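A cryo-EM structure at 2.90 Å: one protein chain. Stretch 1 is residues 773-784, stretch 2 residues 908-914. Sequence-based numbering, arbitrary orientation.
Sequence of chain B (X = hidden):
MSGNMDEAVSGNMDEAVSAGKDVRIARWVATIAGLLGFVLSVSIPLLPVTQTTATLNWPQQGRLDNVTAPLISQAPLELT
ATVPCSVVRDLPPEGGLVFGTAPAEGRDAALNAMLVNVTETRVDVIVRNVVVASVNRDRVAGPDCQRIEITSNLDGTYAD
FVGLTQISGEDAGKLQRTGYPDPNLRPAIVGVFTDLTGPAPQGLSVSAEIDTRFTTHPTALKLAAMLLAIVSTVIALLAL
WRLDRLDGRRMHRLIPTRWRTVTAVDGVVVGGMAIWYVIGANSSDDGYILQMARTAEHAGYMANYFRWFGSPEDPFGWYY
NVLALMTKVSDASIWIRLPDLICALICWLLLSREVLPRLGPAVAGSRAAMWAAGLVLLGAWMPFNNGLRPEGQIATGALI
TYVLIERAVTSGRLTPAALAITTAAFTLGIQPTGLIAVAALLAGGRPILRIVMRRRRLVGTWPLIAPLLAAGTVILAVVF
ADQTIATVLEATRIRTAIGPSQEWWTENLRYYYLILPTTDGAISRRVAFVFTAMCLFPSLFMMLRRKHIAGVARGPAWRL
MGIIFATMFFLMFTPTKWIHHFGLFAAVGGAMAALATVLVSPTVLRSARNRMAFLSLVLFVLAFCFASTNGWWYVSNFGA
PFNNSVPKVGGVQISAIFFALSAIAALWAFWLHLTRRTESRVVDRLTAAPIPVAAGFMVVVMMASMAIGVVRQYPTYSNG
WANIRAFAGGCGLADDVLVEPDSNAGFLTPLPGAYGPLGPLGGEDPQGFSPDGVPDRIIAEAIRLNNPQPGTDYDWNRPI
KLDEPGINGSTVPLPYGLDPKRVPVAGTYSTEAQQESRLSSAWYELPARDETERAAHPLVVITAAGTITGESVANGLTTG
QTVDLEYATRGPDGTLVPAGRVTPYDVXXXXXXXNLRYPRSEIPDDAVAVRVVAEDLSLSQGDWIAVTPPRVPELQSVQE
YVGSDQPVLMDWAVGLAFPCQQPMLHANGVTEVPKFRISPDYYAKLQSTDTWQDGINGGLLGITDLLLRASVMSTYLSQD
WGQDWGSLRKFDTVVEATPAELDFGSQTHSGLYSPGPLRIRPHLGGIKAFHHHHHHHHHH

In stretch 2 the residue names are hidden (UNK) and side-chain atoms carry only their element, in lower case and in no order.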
# COMPACT_ATOMS: atom_id res chain seq x y z
N GLY B 773 -12.43 -26.82 -28.29
CA GLY B 773 -11.05 -26.49 -28.01
C GLY B 773 -10.92 -25.33 -27.05
O GLY B 773 -10.08 -24.45 -27.23
N VAL B 774 -11.77 -25.32 -26.03
CA VAL B 774 -11.81 -24.24 -25.04
C VAL B 774 -11.55 -24.85 -23.67
O VAL B 774 -11.92 -26.01 -23.43
CB VAL B 774 -13.15 -23.50 -25.08
CG1 VAL B 774 -13.10 -22.20 -24.29
CG2 VAL B 774 -13.57 -23.23 -26.52
N PRO B 775 -10.92 -24.13 -22.74
CA PRO B 775 -10.80 -24.65 -21.37
C PRO B 775 -12.14 -24.74 -20.66
O PRO B 775 -13.18 -24.45 -21.25
CB PRO B 775 -9.86 -23.64 -20.69
CG PRO B 775 -9.06 -23.08 -21.80
CD PRO B 775 -9.99 -23.01 -22.97
N ASP B 776 -12.12 -25.14 -19.39
CA ASP B 776 -13.37 -25.46 -18.69
C ASP B 776 -14.12 -24.21 -18.25
O ASP B 776 -15.25 -23.97 -18.67
CB ASP B 776 -13.06 -26.37 -17.49
CG ASP B 776 -12.48 -27.70 -17.91
OD1 ASP B 776 -12.31 -27.92 -19.12
OD2 ASP B 776 -12.20 -28.53 -17.02
N ARG B 777 -13.49 -23.39 -17.40
CA ARG B 777 -14.18 -22.27 -16.76
C ARG B 777 -13.82 -20.97 -17.47
O ARG B 777 -12.99 -20.18 -17.02
CB ARG B 777 -13.82 -22.22 -15.28
CG ARG B 777 -14.13 -23.50 -14.52
CD ARG B 777 -15.62 -23.82 -14.58
NE ARG B 777 -16.05 -24.61 -13.43
CZ ARG B 777 -17.32 -24.90 -13.16
NH1 ARG B 777 -17.62 -25.63 -12.09
NH2 ARG B 777 -18.28 -24.47 -13.96
N ILE B 778 -14.47 -20.75 -18.61
CA ILE B 778 -14.32 -19.52 -19.38
C ILE B 778 -15.69 -18.84 -19.44
O ILE B 778 -16.66 -19.42 -19.94
CB ILE B 778 -13.78 -19.79 -20.80
CG1 ILE B 778 -12.44 -20.53 -20.71
CG2 ILE B 778 -13.59 -18.49 -21.55
CD1 ILE B 778 -11.30 -19.66 -20.24
N ILE B 779 -15.76 -17.62 -18.92
CA ILE B 779 -17.02 -16.92 -18.73
C ILE B 779 -16.96 -15.57 -19.44
O ILE B 779 -15.90 -15.11 -19.87
CB ILE B 779 -17.36 -16.74 -17.24
CG1 ILE B 779 -16.16 -16.16 -16.49
CG2 ILE B 779 -17.77 -18.06 -16.63
CD1 ILE B 779 -16.36 -16.05 -15.01
N ALA B 780 -18.12 -14.92 -19.54
CA ALA B 780 -18.26 -13.67 -20.28
C ALA B 780 -17.74 -12.51 -19.45
O ALA B 780 -18.30 -12.20 -18.39
CB ALA B 780 -19.72 -13.45 -20.67
N GLU B 781 -16.68 -11.87 -19.93
CA GLU B 781 -16.16 -10.62 -19.36
C GLU B 781 -15.80 -10.77 -17.89
O GLU B 781 -16.10 -9.90 -17.06
CB GLU B 781 -17.16 -9.48 -19.55
CG GLU B 781 -17.58 -9.26 -20.99
CD GLU B 781 -18.61 -8.16 -21.14
OE1 GLU B 781 -18.73 -7.33 -20.21
OE2 GLU B 781 -19.30 -8.12 -22.18
N ALA B 782 -15.14 -11.87 -17.55
CA ALA B 782 -14.68 -12.10 -16.18
C ALA B 782 -13.63 -13.20 -16.20
O ALA B 782 -13.35 -13.80 -17.24
CB ALA B 782 -15.85 -12.46 -15.26
N ILE B 783 -13.05 -13.46 -15.04
CA ILE B 783 -12.05 -14.52 -14.88
C ILE B 783 -12.42 -15.35 -13.66
O ILE B 783 -12.18 -14.93 -12.52
CB ILE B 783 -10.63 -13.95 -14.77
CG1 ILE B 783 -10.25 -13.18 -16.04
CG2 ILE B 783 -9.63 -15.05 -14.50
CD1 ILE B 783 -8.94 -12.45 -15.94
N ARG B 784 -13.03 -16.51 -13.88
CA ARG B 784 -13.52 -17.32 -12.78
C ARG B 784 -12.37 -17.85 -11.94
O ARG B 784 -11.46 -18.51 -12.46
CB ARG B 784 -14.36 -18.48 -13.31
CG ARG B 784 -15.14 -19.20 -12.22
CD ARG B 784 -15.52 -20.60 -12.63
NE ARG B 784 -16.42 -21.23 -11.66
CZ ARG B 784 -16.03 -21.74 -10.50
NH1 ARG B 784 -16.91 -22.30 -9.69
NH2 ARG B 784 -14.75 -21.71 -10.15
N UNK B 908 -12.00 -6.00 -23.40
CA UNK B 908 -12.27 -6.90 -22.31
C UNK B 908 -11.00 -7.48 -21.71
O UNK B 908 -9.88 -7.15 -22.10
N UNK B 909 -11.19 -8.36 -20.72
CA UNK B 909 -10.04 -9.00 -20.07
C UNK B 909 -9.29 -9.93 -21.01
O UNK B 909 -9.70 -10.13 -22.15
c UNK B 909 -12.46 -8.75 -20.09
c UNK B 909 -12.03 -9.16 -18.72
c UNK B 909 -10.67 -9.76 -18.89
N UNK B 910 -8.18 -10.52 -20.53
CA UNK B 910 -7.32 -11.28 -21.43
C UNK B 910 -7.94 -12.61 -21.86
O UNK B 910 -8.14 -12.82 -23.06
c UNK B 910 -5.93 -11.45 -20.81
o UNK B 910 -5.50 -10.21 -20.24
c UNK B 910 -4.93 -11.90 -21.87
N UNK B 911 -8.26 -13.54 -20.96
CA UNK B 911 -8.72 -14.86 -21.40
C UNK B 911 -10.24 -15.03 -21.48
O UNK B 911 -10.69 -16.14 -21.75
c UNK B 911 -8.14 -15.79 -20.33
c UNK B 911 -7.76 -14.88 -19.15
c UNK B 911 -8.21 -13.50 -19.49
N UNK B 912 -11.02 -13.98 -21.25
CA UNK B 912 -12.46 -14.12 -21.11
C UNK B 912 -13.12 -14.22 -22.49
O UNK B 912 -12.45 -14.19 -23.53
c UNK B 912 -13.02 -12.94 -20.32
o UNK B 912 -12.82 -11.73 -21.01
N UNK B 913 -14.44 -14.34 -22.50
CA UNK B 913 -15.24 -14.21 -23.71
C UNK B 913 -15.59 -12.74 -23.88
O UNK B 913 -16.16 -12.14 -22.97
c UNK B 913 -16.10 -18.47 -25.10
c UNK B 913 -16.45 -17.55 -23.10
c UNK B 913 -15.99 -16.53 -26.54
c UNK B 913 -15.73 -18.78 -27.41
n UNK B 913 -16.28 -18.74 -23.77
c UNK B 913 -15.78 -17.39 -27.60
c UNK B 913 -16.52 -15.05 -23.63
c UNK B 913 -16.15 -17.07 -25.26
c UNK B 913 -16.37 -16.50 -23.96
c UNK B 913 -15.88 -19.33 -26.17
N UNK B 914 -15.25 -12.17 -25.03
CA UNK B 914 -15.44 -10.74 -25.24
C UNK B 914 -15.85 -10.50 -26.69
O UNK B 914 -15.98 -11.43 -27.49
c UNK B 914 -12.91 -10.53 -25.50
c UNK B 914 -14.18 -9.95 -24.90
c UNK B 914 -9.79 -11.40 -25.03
n UNK B 914 -10.46 -10.37 -25.52
n UNK B 914 -10.24 -12.02 -23.95
n UNK B 914 -8.68 -11.82 -25.62
c UNK B 914 -11.69 -9.84 -24.95

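Position 908 has backbone atoms and no side-chain atoms, not even a CB. It makes no contact with stretch 1. A residue without a side chain is glycine, so this is Gly 908.

Position 909 carries three carbons that close a ring onto its own backbone N. The ring lies against the backbone of stretch 1, near Glu 781 and Ala 782, and against the end of Ile 783. That closure is found in proline alone among the standard residues. This is Pro 909. Its CG is 4.2 Å from Glu 781 C, and its CB is 4.4 Å from Ile 783 CD1. A CB on Gly 908 would clash with Pro 909 CD, at 2.9 Å.

Position 910 has three side-chain atoms. The first carbon branches to one oxygen and one carbon. The side chain touches nothing of stretch 1. This beta-branched pattern with a hydroxyl is threonine. Thr 910 is exposed.

Position 911 again shows three carbons closed onto the backbone N. The ring touches the end of Ile 783, and the backbone O lies near Ile 778. The ring closure makes it a second proline. The CA-to-CB bond of Pro 911 points toward stretch 1. Its CD is 3.8 Å from Ile 783 CD1, and its backbone O is 3.7 Å from Ile 778 CG2.

Position 912 has one carbon followed by one oxygen. The carbon packs on the backbone O atoms of Ala 782 and Ile 779. Two atoms in that order make serine. Ser 912 is buried, with chi1 in the p well. Its CB is 3.2 Å from Ala 782 O and 3.6 Å from Ile 779 O.

Position 913 has ten side-chain atoms: one carbon, then fused five- and six-membered rings with eight carbons and one nitrogen. The rings reach Ile 778 and Val 774. Only tryptophan has this indole system. Trp 913 CD1 is 3.4 Å from Ile 778 CG2, and Trp 913 CZ2 is 4.4 Å from Val 774 CG1. No other residue of the stretch has as much area covered by stretch 1.

Position 914 has three carbons, a nitrogen, and a carbon bearing two more nitrogens. The side-chain end leads away from stretch 1 and folds back over its own stretch. That terminal group is a guanidinium, so this is Arg 914. Arg 914 NH1 donates a very short hydrogen bond, 2.4 Å, to Thr 910 O, and Arg 914 NH2 a weak one, 2.8 Å, to the same Thr 910 O.

The contact is held by backbone and packed by side chains. Ala 780 and Trp 913 form a single beta bridge. Trp 913 N donates to Ile 779 O at 3.1 Å, nearly straight at 175°. Glu 781 N donates to Trp 913 O, also at 3.1 Å but more bent, at 141°. The two bonds thus use both the N and the O of Trp 913. Beyond the bridge, its indole meets Ile 778 and Val 774, while Ile 783 meets the two prolines. These contacts between side chains are apolar; Ser 912 CB and Ile 778 CG2 also approach backbone O atoms. Together the stretches bury 480 Å².

Stretch 2 908-914: GPTPSWR
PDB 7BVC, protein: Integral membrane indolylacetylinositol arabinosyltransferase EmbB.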